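Local coordinates for protein type II restriction enzyme MspI (Moraxella sp., PDB 1SA3) that recognises the double-stranded DNA sequence 5'-CCGG-3' and cleaves it after the first C, leaving fragments with terminal 5'-phosphates, at residues Glu35-Leu39 and Asp99-Arg103; Pro201-Arg206 and Val217-Ile222; Thr85-Ile91 and Asn197-Pro201. All coordinates share one frame; numbering follows the deposited sequence.

How the contacts relate
Contacts 1 and 2 lie on the five-stranded mixed sheet at the heart of this PDDEXK-clan nuclease; contact 3 joins loops that connect to its strands. Contact 1 sets helix 23-41 against strand 100-106 at the sodium site. Contact 2, its centre about 12 Å away, pairs strands 203-210 and 213-221 at one border of the sheet, and Ile-38 packs on Ile-205 between the two. Contact 3 is centred about 14 Å from contact 1; their segments alternate along the chain, and Thr-85 N probably bonds to Asp-99 O. Pro-201 is shared by contacts 2 and 3, whose centres are about 17 Å apart. Contacts 1 and 3 thus gather distant segments near the metal, and contact 2 builds the sheet beside them.

Contact 1: residues Glu35-Leu39 and Asp99-Arg103; sequences EKYIL and DATIR. With NA (sodium ion), chain G.
Glu-35 and Asp-99 meet through a sodium ion. The Glu-35 carboxylate grips the metal with both oxygens, OE1 closer and OE2 at 2.8 Å, while the backbone O of Asp-99 reaches sodium at 2.7 Å. The reach from the helix comes from the extended Glu-35 chain, with CG anti to the backbone N (chi1 173°) and chi2 also near 180°. Two waters and Asp-84 OD2 complete the six coordinating atoms. The Asp-99 carboxylate touches the ion only indirectly: OD1 accepts from water 1 at 2.8 Å, and OD2 is held by the backbone N of Ile-118. The cluster is consistent with the acidic metal site of the PDDEXK clan, and lies beside a DNA phosphate that packs on Asp-99. Asp-99 and Ala-100 form a classic beta bulge opposite Leu-116, where strand 100-106 begins.

Below the metal the contact turns apolar, the helix running almost parallel to the strand with 9° between their short axes. Leu-39 swings its CD2 branch toward the strand, reaching Ala-100 CB at 3.9 Å; the Ala-100 methyl also lies 4.1 Å from Glu-35 OE2. Beside it, Ile-38 CG2 meets Ile-102 CD1, the end of that side chain, at 4.2 Å.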
loop_
_atom_site.group_PDB
_atom_site.type_symbol
_atom_site.label_atom_id
_atom_site.label_comp_id
_atom_site.label_asym_id
_atom_site.label_seq_id
_atom_site.Cartn_x
_atom_site.Cartn_y
_atom_site.Cartn_z
ATOM N N GLU E 35 11.753 3.661 -0.967
ATOM C CA GLU E 35 10.980 4.551 -1.822
ATOM C C GLU E 35 11.980 5.062 -2.855
ATOM O O GLU E 35 11.713 5.088 -4.055
ATOM C CB GLU E 35 10.422 5.745 -1.048
ATOM C CG GLU E 35 9.751 6.766 -1.971
ATOM C CD GLU E 35 9.208 7.970 -1.238
ATOM O OE1 GLU E 35 8.644 7.791 -0.139
ATOM O OE2 GLU E 35 9.332 9.094 -1.770
ATOM N N LYS E 36 13.154 5.449 -2.374
ATOM C CA LYS E 36 14.196 5.977 -3.240
ATOM C C LYS E 36 14.674 4.937 -4.252
ATOM O O LYS E 36 15.057 5.279 -5.366
ATOM C CB LYS E 36 15.369 6.472 -2.386
ATOM C CG LYS E 36 16.075 7.700 -2.940
ATOM C CD LYS E 36 17.282 7.329 -3.756
ATOM C CE LYS E 36 18.093 8.566 -4.125
ATOM N NZ LYS E 36 19.430 8.182 -4.665
ATOM N N TYR E 37 14.647 3.669 -3.855
ATOM C CA TYR E 37 15.065 2.571 -4.726
ATOM C C TYR E 37 14.170 2.564 -5.968
ATOM O O TYR E 37 14.656 2.413 -7.091
ATOM C CB TYR E 37 14.955 1.256 -3.950
ATOM C CG TYR E 37 15.534 0.017 -4.613
ATOM C CD1 TYR E 37 16.593 0.093 -5.521
ATOM C CD2 TYR E 37 15.051 -1.244 -4.274
ATOM C CE1 TYR E 37 17.155 -1.077 -6.069
ATOM C CE2 TYR E 37 15.590 -2.392 -4.799
ATOM C CZ TYR E 37 16.643 -2.310 -5.697
ATOM O OH TYR E 37 17.169 -3.480 -6.186
ATOM N N ILE E 38 12.867 2.750 -5.771
ATOM C CA ILE E 38 11.934 2.786 -6.898
ATOM C C ILE E 38 12.173 4.044 -7.730
ATOM O O ILE E 38 12.221 3.976 -8.954
ATOM C CB ILE E 38 10.450 2.775 -6.422
ATOM C CG1 ILE E 38 10.128 1.453 -5.722
ATOM C CG2 ILE E 38 9.500 2.977 -7.609
ATOM C CD1 ILE E 38 10.179 0.226 -6.625
ATOM N N LEU E 39 12.334 5.187 -7.066
ATOM C CA LEU E 39 12.550 6.442 -7.768
ATOM C C LEU E 39 13.779 6.390 -8.677
ATOM O O LEU E 39 13.741 6.894 -9.804
ATOM C CB LEU E 39 12.680 7.599 -6.775
ATOM C CG LEU E 39 11.475 7.935 -5.883
ATOM C CD1 LEU E 39 11.875 9.010 -4.886
ATOM C CD2 LEU E 39 10.302 8.417 -6.724
ATOM N N ASP E 99 2.734 8.055 -1.947
ATOM C CA ASP E 99 4.098 8.280 -1.479
ATOM C C ASP E 99 5.009 8.850 -2.548
ATOM O O ASP E 99 5.977 9.546 -2.237
ATOM C CB ASP E 99 4.727 6.969 -0.983
ATOM C CG ASP E 99 4.088 6.457 0.288
ATOM O OD1 ASP E 99 3.836 7.280 1.187
ATOM O OD2 ASP E 99 3.851 5.235 0.398
ATOM N N ALA E 100 4.707 8.542 -3.806
ATOM C CA ALA E 100 5.529 8.997 -4.920
ATOM C C ALA E 100 4.802 8.737 -6.225
ATOM O O ALA E 100 3.783 8.051 -6.245
ATOM C CB ALA E 100 6.850 8.241 -4.927
ATOM N N THR E 101 5.340 9.276 -7.313
ATOM C CA THR E 101 4.738 9.078 -8.620
ATOM C C THR E 101 5.774 8.814 -9.702
ATOM O O THR E 101 6.947 9.192 -9.575
ATOM C CB THR E 101 3.909 10.307 -9.061
ATOM O OG1 THR E 101 4.770 11.443 -9.215
ATOM C CG2 THR E 101 2.850 10.635 -8.030
ATOM N N ILE E 102 5.327 8.139 -10.757
ATOM C CA ILE E 102 6.153 7.856 -11.932
ATOM C C ILE E 102 5.270 8.303 -13.096
ATOM O O ILE E 102 4.067 8.004 -13.110
ATOM C CB ILE E 102 6.424 6.350 -12.129
ATOM C CG1 ILE E 102 7.217 5.794 -10.948
ATOM C CG2 ILE E 102 7.189 6.118 -13.453
ATOM C CD1 ILE E 102 7.406 4.291 -11.025
ATOM N N ARG E 103 5.838 9.050 -14.034
ATOM C CA ARG E 103 5.085 9.470 -15.210
ATOM C C ARG E 103 5.731 8.849 -16.444
ATOM O O ARG E 103 6.938 8.992 -16.659
ATOM C CB ARG E 103 5.070 10.994 -15.356
ATOM C CG ARG E 103 4.407 11.456 -16.659
ATOM C CD ARG E 103 4.365 12.975 -16.777
ATOM N NE ARG E 103 3.507 13.580 -15.764
ATOM C CZ ARG E 103 2.177 13.518 -15.758
ATOM N NH1 ARG E 103 1.521 12.878 -16.717
ATOM N NH2 ARG E 103 1.499 14.095 -14.776
HETATM NA NA NA G . 7.352 9.743 0.043
HETATM O O HOH W 1 6.324 8.443 1.782
HETATM O O HOH W 2 5.693 11.231 0.561
#

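Contact 2: residues Pro201-Arg206 and Val217-Ile222; sequences PDLLIR and VTIKNI
A beta hairpin, strands 203-210 and 213-221, forms one border of the central mixed sheet, and this contact is its open end, where the second strand passes into helix 222-234. Leu-204 with Lys-220 and Arg-206 with Thr-218 are the hydrogen-bonded antiparallel pairs; Leu-203 with Asn-221 and Ile-205 with Ile-219 are the non-hydrogen-bonded ones. Three of the four strand bonds are nearly straight: Leu-204 N to Lys-220 O at 2.9 Å, Lys-220 N to Leu-204 O at 3.1 Å, and Arg-206 N to Thr-218 O at 2.8 Å. The fourth, Thr-218 N to Arg-206 O, bends to 153°. A weak fifth, Ile-222 N to Asp-202 O at 3.3 Å, marks where strand becomes helix. Water 4 donates to Leu-204 O and, weakly, Thr-218 O.

Leu-203, Ile-205 and Ile-219 share a face; helix 57-69 packs on Leu-203 and Ile-219. Ile-205 and Ile-219 run alongside each other with their ends in step, Ile-205 CG1 4.0 Å from Ile-219 CG2, while Ile-205 CG2 meets Val-217 CG2 at 3.8 Å. Leu-203 turns its CD2 to 3.5 Å from Asn-221 CA. Asn-221 is the helix N-cap: chi1 of 55° sets CG between its own N and carbonyl carbon, and OD1 accepts from Asp-224 N.

On the reverse face Ile-222 crosses Leu-204 at about a right angle, its CD1 resting 3.8 Å from Leu-204 CG.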
loop_
_atom_site.group_PDB
_atom_site.type_symbol
_atom_site.label_atom_id
_atom_site.label_comp_id
_atom_site.label_asym_id
_atom_site.label_seq_id
_atom_site.Cartn_x
_atom_site.Cartn_y
_atom_site.Cartn_z
ATOM N N PRO E 201 -3.295 6.472 -4.769
ATOM C CA PRO E 201 -2.306 5.544 -5.343
ATOM C C PRO E 201 -2.958 4.534 -6.286
ATOM O O PRO E 201 -4.059 4.046 -6.005
ATOM C CB PRO E 201 -1.718 4.842 -4.114
ATOM C CG PRO E 201 -2.021 5.766 -2.981
ATOM C CD PRO E 201 -3.372 6.319 -3.306
ATOM N N ASP E 202 -2.273 4.223 -7.387
ATOM C CA ASP E 202 -2.751 3.259 -8.372
ATOM C C ASP E 202 -2.084 1.899 -8.200
ATOM O O ASP E 202 -2.615 0.874 -8.639
ATOM C CB ASP E 202 -2.473 3.749 -9.800
ATOM C CG ASP E 202 -3.413 4.854 -10.232
ATOM O OD1 ASP E 202 -4.455 5.038 -9.566
ATOM O OD2 ASP E 202 -3.116 5.528 -11.241
ATOM N N LEU E 203 -0.912 1.901 -7.573
ATOM C CA LEU E 203 -0.161 0.676 -7.347
ATOM C C LEU E 203 0.308 0.611 -5.903
ATOM O O LEU E 203 0.681 1.625 -5.322
ATOM C CB LEU E 203 1.078 0.624 -8.248
ATOM C CG LEU E 203 0.940 0.543 -9.767
ATOM C CD1 LEU E 203 2.343 0.505 -10.379
ATOM C CD2 LEU E 203 0.161 -0.705 -10.157
ATOM N N LEU E 204 0.283 -0.587 -5.333
ATOM C CA LEU E 204 0.742 -0.796 -3.967
ATOM C C LEU E 204 2.008 -1.644 -4.091
ATOM O O LEU E 204 1.964 -2.800 -4.543
ATOM C CB LEU E 204 -0.316 -1.543 -3.149
ATOM C CG LEU E 204 -1.727 -0.944 -3.209
ATOM C CD1 LEU E 204 -2.678 -1.788 -2.364
ATOM C CD2 LEU E 204 -1.696 0.519 -2.711
ATOM N N ILE E 205 3.130 -1.047 -3.714
ATOM C CA ILE E 205 4.432 -1.696 -3.783
ATOM C C ILE E 205 4.819 -2.129 -2.380
ATOM O O ILE E 205 4.856 -1.315 -1.466
ATOM C CB ILE E 205 5.501 -0.712 -4.331
ATOM C CG1 ILE E 205 5.104 -0.261 -5.739
ATOM C CG2 ILE E 205 6.883 -1.366 -4.346
ATOM C CD1 ILE E 205 6.068 0.745 -6.366
ATOM N N ARG E 206 5.092 -3.418 -2.214
ATOM C CA ARG E 206 5.466 -3.959 -0.915
ATOM C C ARG E 206 6.800 -4.695 -0.966
ATOM O O ARG E 206 6.902 -5.770 -1.559
ATOM C CB ARG E 206 4.390 -4.926 -0.412
ATOM C CG ARG E 206 3.007 -4.315 -0.248
ATOM C CD ARG E 206 2.983 -3.254 0.839
ATOM N NE ARG E 206 1.637 -2.728 1.042
ATOM C CZ ARG E 206 0.611 -3.449 1.486
ATOM N NH1 ARG E 206 0.776 -4.732 1.779
ATOM N NH2 ARG E 206 -0.581 -2.890 1.630
ATOM N N VAL E 217 9.844 -8.359 -3.745
ATOM C CA VAL E 217 8.911 -7.247 -3.823
ATOM C C VAL E 217 7.637 -7.741 -4.488
ATOM O O VAL E 217 7.662 -8.660 -5.305
ATOM C CB VAL E 217 9.477 -6.070 -4.647
ATOM C CG1 VAL E 217 9.565 -6.456 -6.122
ATOM C CG2 VAL E 217 8.567 -4.824 -4.470
ATOM N N THR E 218 6.518 -7.137 -4.117
ATOM C CA THR E 218 5.239 -7.489 -4.700
ATOM C C THR E 218 4.627 -6.155 -5.109
ATOM O O THR E 218 4.646 -5.200 -4.329
ATOM C CB THR E 218 4.344 -8.216 -3.677
ATOM O OG1 THR E 218 4.958 -9.462 -3.308
ATOM C CG2 THR E 218 2.995 -8.502 -4.271
ATOM N N ILE E 219 4.121 -6.080 -6.338
ATOM C CA ILE E 219 3.524 -4.846 -6.854
ATOM C C ILE E 219 2.164 -5.177 -7.449
ATOM O O ILE E 219 2.067 -5.924 -8.424
ATOM C CB ILE E 219 4.431 -4.200 -7.936
ATOM C CG1 ILE E 219 5.819 -3.916 -7.332
ATOM C CG2 ILE E 219 3.808 -2.902 -8.459
ATOM C CD1 ILE E 219 6.785 -3.208 -8.263
ATOM N N LYS E 220 1.119 -4.612 -6.855
ATOM C CA LYS E 220 -0.245 -4.869 -7.305
ATOM C C LYS E 220 -1.016 -3.609 -7.681
ATOM O O LYS E 220 -0.907 -2.603 -6.989
ATOM C CB LYS E 220 -1.018 -5.564 -6.185
ATOM C CG LYS E 220 -0.506 -6.939 -5.791
ATOM C CD LYS E 220 -1.046 -8.029 -6.702
ATOM C CE LYS E 220 -0.715 -9.411 -6.141
ATOM N NZ LYS E 220 -1.333 -10.523 -6.925
ATOM N N ASN E 221 -1.777 -3.650 -8.780
ATOM C CA ASN E 221 -2.625 -2.502 -9.101
ATOM C C ASN E 221 -3.805 -2.657 -8.120
ATOM O O ASN E 221 -3.983 -3.731 -7.519
ATOM C CB ASN E 221 -3.104 -2.518 -10.572
ATOM C CG ASN E 221 -3.825 -3.806 -10.959
ATOM O OD1 ASN E 221 -4.799 -4.207 -10.325
ATOM N ND2 ASN E 221 -3.347 -4.450 -12.016
ATOM N N ILE E 222 -4.608 -1.612 -7.948
ATOM C CA ILE E 222 -5.702 -1.681 -6.987
ATOM C C ILE E 222 -6.722 -2.779 -7.274
ATOM O O ILE E 222 -7.146 -3.478 -6.353
ATOM C CB ILE E 222 -6.418 -0.316 -6.854
ATOM C CG1 ILE E 222 -5.392 0.780 -6.542
ATOM C CG2 ILE E 222 -7.443 -0.365 -5.730
ATOM C CD1 ILE E 222 -4.518 0.489 -5.317
HETATM O O HOH W 3 -4.525 0.732 -10.316
HETATM O O HOH W 4 1.901 -5.347 -3.380
#

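Contact 3: residues Thr85-Ile91 and Asn197-Pro201; sequences TDLGRTI and NILHP
Ile-198 and Leu-199, at the head of a type I beta turn, pack against Thr-85, Leu-87 and Ile-91, so that the loop before strand 203-210 meets the loop after strand 77-84 at the surface; the segment 85-91 arches around the turn. The turn, Asn-197 to His-200, is stiffened by an Asx turn, in which Asn-197 OD1 accepts from Leu-199 N at 2.9 Å. That bond, with the backbone bond from His-200 N to Asn-197 O, brings the side chains of Ile-198 and Leu-199 out toward the arch.

Ile-198 fills the first hollow, between Thr-85 and Leu-87. Its CG1 lies anti to the backbone N (chi1 -164°), which carries the CD1 tip forward to sit 4.2 Å from Thr-85 CG2 and 4.0 Å from Leu-87 CD2. Leu-87 and Ile-198 pass antiparallel, flank to flank. Leu-87 then uses its second branch on the neighbouring bump, CD1 meeting Leu-199 CD2 at 3.7 Å.

Leu-199 is the more deeply engaged bump, wedged under the crest of the arch. Its CD2 comes in over one face of the Arg-89 guanidinium, toward the rim, with Arg-89 NH1 4.1 Å away; the two side chains cross at about a right angle. CD1, the other methyl, faces Ile-91, whose CG2 is 4.3 Å off. Several of these residues, among them Leu-87, Arg-89 and Leu-199, also touch a crystal neighbour, so the lattice may help set their poses.

At the last hollow the direction reverses, and the arch supplies the projection. His-200 is anchored by ND1 to Thr-188 O, and Leu-199 CB lies over one face of its ring, toward the rim. Ile-91 extends its CG1 branch to the imidazole and meets it obliquely, CD1 4.0 Å from His-200 CE1.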
loop_
_atom_site.group_PDB
_atom_site.type_symbol
_atom_site.label_atom_id
_atom_site.label_comp_id
_atom_site.label_asym_id
_atom_site.label_seq_id
_atom_site.Cartn_x
_atom_site.Cartn_y
_atom_site.Cartn_z
ATOM N N THR E 85 6.240 12.343 -3.452
ATOM C CA THR E 85 5.000 13.104 -3.448
ATOM C C THR E 85 4.803 13.768 -2.102
ATOM O O THR E 85 4.768 13.108 -1.066
ATOM C CB THR E 85 3.783 12.200 -3.738
ATOM O OG1 THR E 85 3.925 11.631 -5.042
ATOM C CG2 THR E 85 2.481 13.004 -3.682
ATOM N N ASP E 86 4.676 15.086 -2.115
ATOM C CA ASP E 86 4.463 15.827 -0.886
ATOM C C ASP E 86 3.572 16.999 -1.252
ATOM O O ASP E 86 4.052 18.063 -1.630
ATOM C CB ASP E 86 5.803 16.297 -0.325
ATOM C CG ASP E 86 5.649 17.162 0.901
ATOM O OD1 ASP E 86 4.766 16.871 1.737
ATOM O OD2 ASP E 86 6.424 18.131 1.032
ATOM N N LEU E 87 2.269 16.778 -1.148
ATOM C CA LEU E 87 1.285 17.791 -1.510
ATOM C C LEU E 87 1.002 18.796 -0.404
ATOM O O LEU E 87 0.520 19.906 -0.665
ATOM C CB LEU E 87 -0.011 17.099 -1.933
ATOM C CG LEU E 87 0.212 15.979 -2.951
ATOM C CD1 LEU E 87 -1.123 15.331 -3.298
ATOM C CD2 LEU E 87 0.892 16.536 -4.195
ATOM N N GLY E 88 1.295 18.405 0.831
ATOM C CA GLY E 88 1.071 19.297 1.954
ATOM C C GLY E 88 -0.386 19.643 2.176
ATOM O O GLY E 88 -0.712 20.735 2.637
ATOM N N ARG E 89 -1.273 18.711 1.847
ATOM C CA ARG E 89 -2.698 18.942 2.027
ATOM C C ARG E 89 -3.409 17.672 2.462
ATOM O O ARG E 89 -2.847 16.577 2.404
ATOM C CB ARG E 89 -3.321 19.475 0.732
ATOM C CG ARG E 89 -2.943 18.703 -0.518
ATOM C CD ARG E 89 -3.678 19.233 -1.749
ATOM N NE ARG E 89 -5.128 19.162 -1.577
ATOM C CZ ARG E 89 -5.994 19.007 -2.573
ATOM N NH1 ARG E 89 -5.560 18.905 -3.817
ATOM N NH2 ARG E 89 -7.297 18.942 -2.323
ATOM N N THR E 90 -4.645 17.825 2.918
ATOM C CA THR E 90 -5.423 16.683 3.356
ATOM C C THR E 90 -6.732 16.675 2.599
ATOM O O THR E 90 -7.167 17.700 2.078
ATOM C CB THR E 90 -5.725 16.746 4.865
ATOM O OG1 THR E 90 -6.690 17.772 5.123
ATOM C CG2 THR E 90 -4.459 17.042 5.641
ATOM N N ILE E 91 -7.349 15.506 2.522
ATOM C CA ILE E 91 -8.621 15.367 1.835
ATOM C C ILE E 91 -9.521 14.549 2.736
ATOM O O ILE E 91 -9.152 14.231 3.864
ATOM C CB ILE E 91 -8.469 14.620 0.492
ATOM C CG1 ILE E 91 -7.797 13.266 0.735
ATOM C CG2 ILE E 91 -7.674 15.471 -0.492
ATOM C CD1 ILE E 91 -7.650 12.411 -0.511
ATOM N N ASN E 197 -4.830 9.747 -10.774
ATOM C CA ASN E 197 -5.138 10.875 -9.892
ATOM C C ASN E 197 -4.089 10.870 -8.782
ATOM O O ASN E 197 -4.018 9.921 -8.009
ATOM C CB ASN E 197 -6.531 10.706 -9.283
ATOM C CG ASN E 197 -6.974 11.918 -8.484
ATOM O OD1 ASN E 197 -6.166 12.577 -7.825
ATOM N ND2 ASN E 197 -8.268 12.211 -8.530
ATOM N N ILE E 198 -3.291 11.929 -8.692
ATOM C CA ILE E 198 -2.226 11.980 -7.687
ATOM C C ILE E 198 -2.690 11.822 -6.232
ATOM O O ILE E 198 -1.906 11.421 -5.368
ATOM C CB ILE E 198 -1.393 13.274 -7.844
ATOM C CG1 ILE E 198 -0.071 13.135 -7.084
ATOM C CG2 ILE E 198 -2.187 14.476 -7.347
ATOM C CD1 ILE E 198 0.928 14.237 -7.414
ATOM N N LEU E 199 -3.961 12.107 -5.958
ATOM C CA LEU E 199 -4.488 11.976 -4.599
ATOM C C LEU E 199 -4.761 10.524 -4.181
ATOM O O LEU E 199 -4.974 10.252 -3.003
ATOM C CB LEU E 199 -5.793 12.768 -4.454
ATOM C CG LEU E 199 -5.693 14.273 -4.724
ATOM C CD1 LEU E 199 -7.079 14.899 -4.676
ATOM C CD2 LEU E 199 -4.776 14.911 -3.688
ATOM N N HIS E 200 -4.768 9.606 -5.143
ATOM C CA HIS E 200 -5.050 8.192 -4.859
ATOM C C HIS E 200 -4.051 7.263 -5.550
ATOM O O HIS E 200 -3.971 7.233 -6.779
ATOM C CB HIS E 200 -6.469 7.852 -5.331
ATOM C CG HIS E 200 -7.508 8.796 -4.818
ATOM N ND1 HIS E 200 -7.864 8.856 -3.486
ATOM C CD2 HIS E 200 -8.212 9.772 -5.442
ATOM C CE1 HIS E 200 -8.737 9.832 -3.312
ATOM N NE2 HIS E 200 -8.964 10.403 -4.482
ATOM N N PRO E 201 -3.295 6.472 -4.769
ATOM C CA PRO E 201 -2.306 5.544 -5.343
ATOM C C PRO E 201 -2.958 4.534 -6.286
ATOM O O PRO E 201 -4.059 4.046 -6.005
ATOM C CB PRO E 201 -1.718 4.842 -4.114
ATOM C CG PRO E 201 -2.021 5.766 -2.981
ATOM C CD PRO E 201 -3.372 6.319 -3.306
#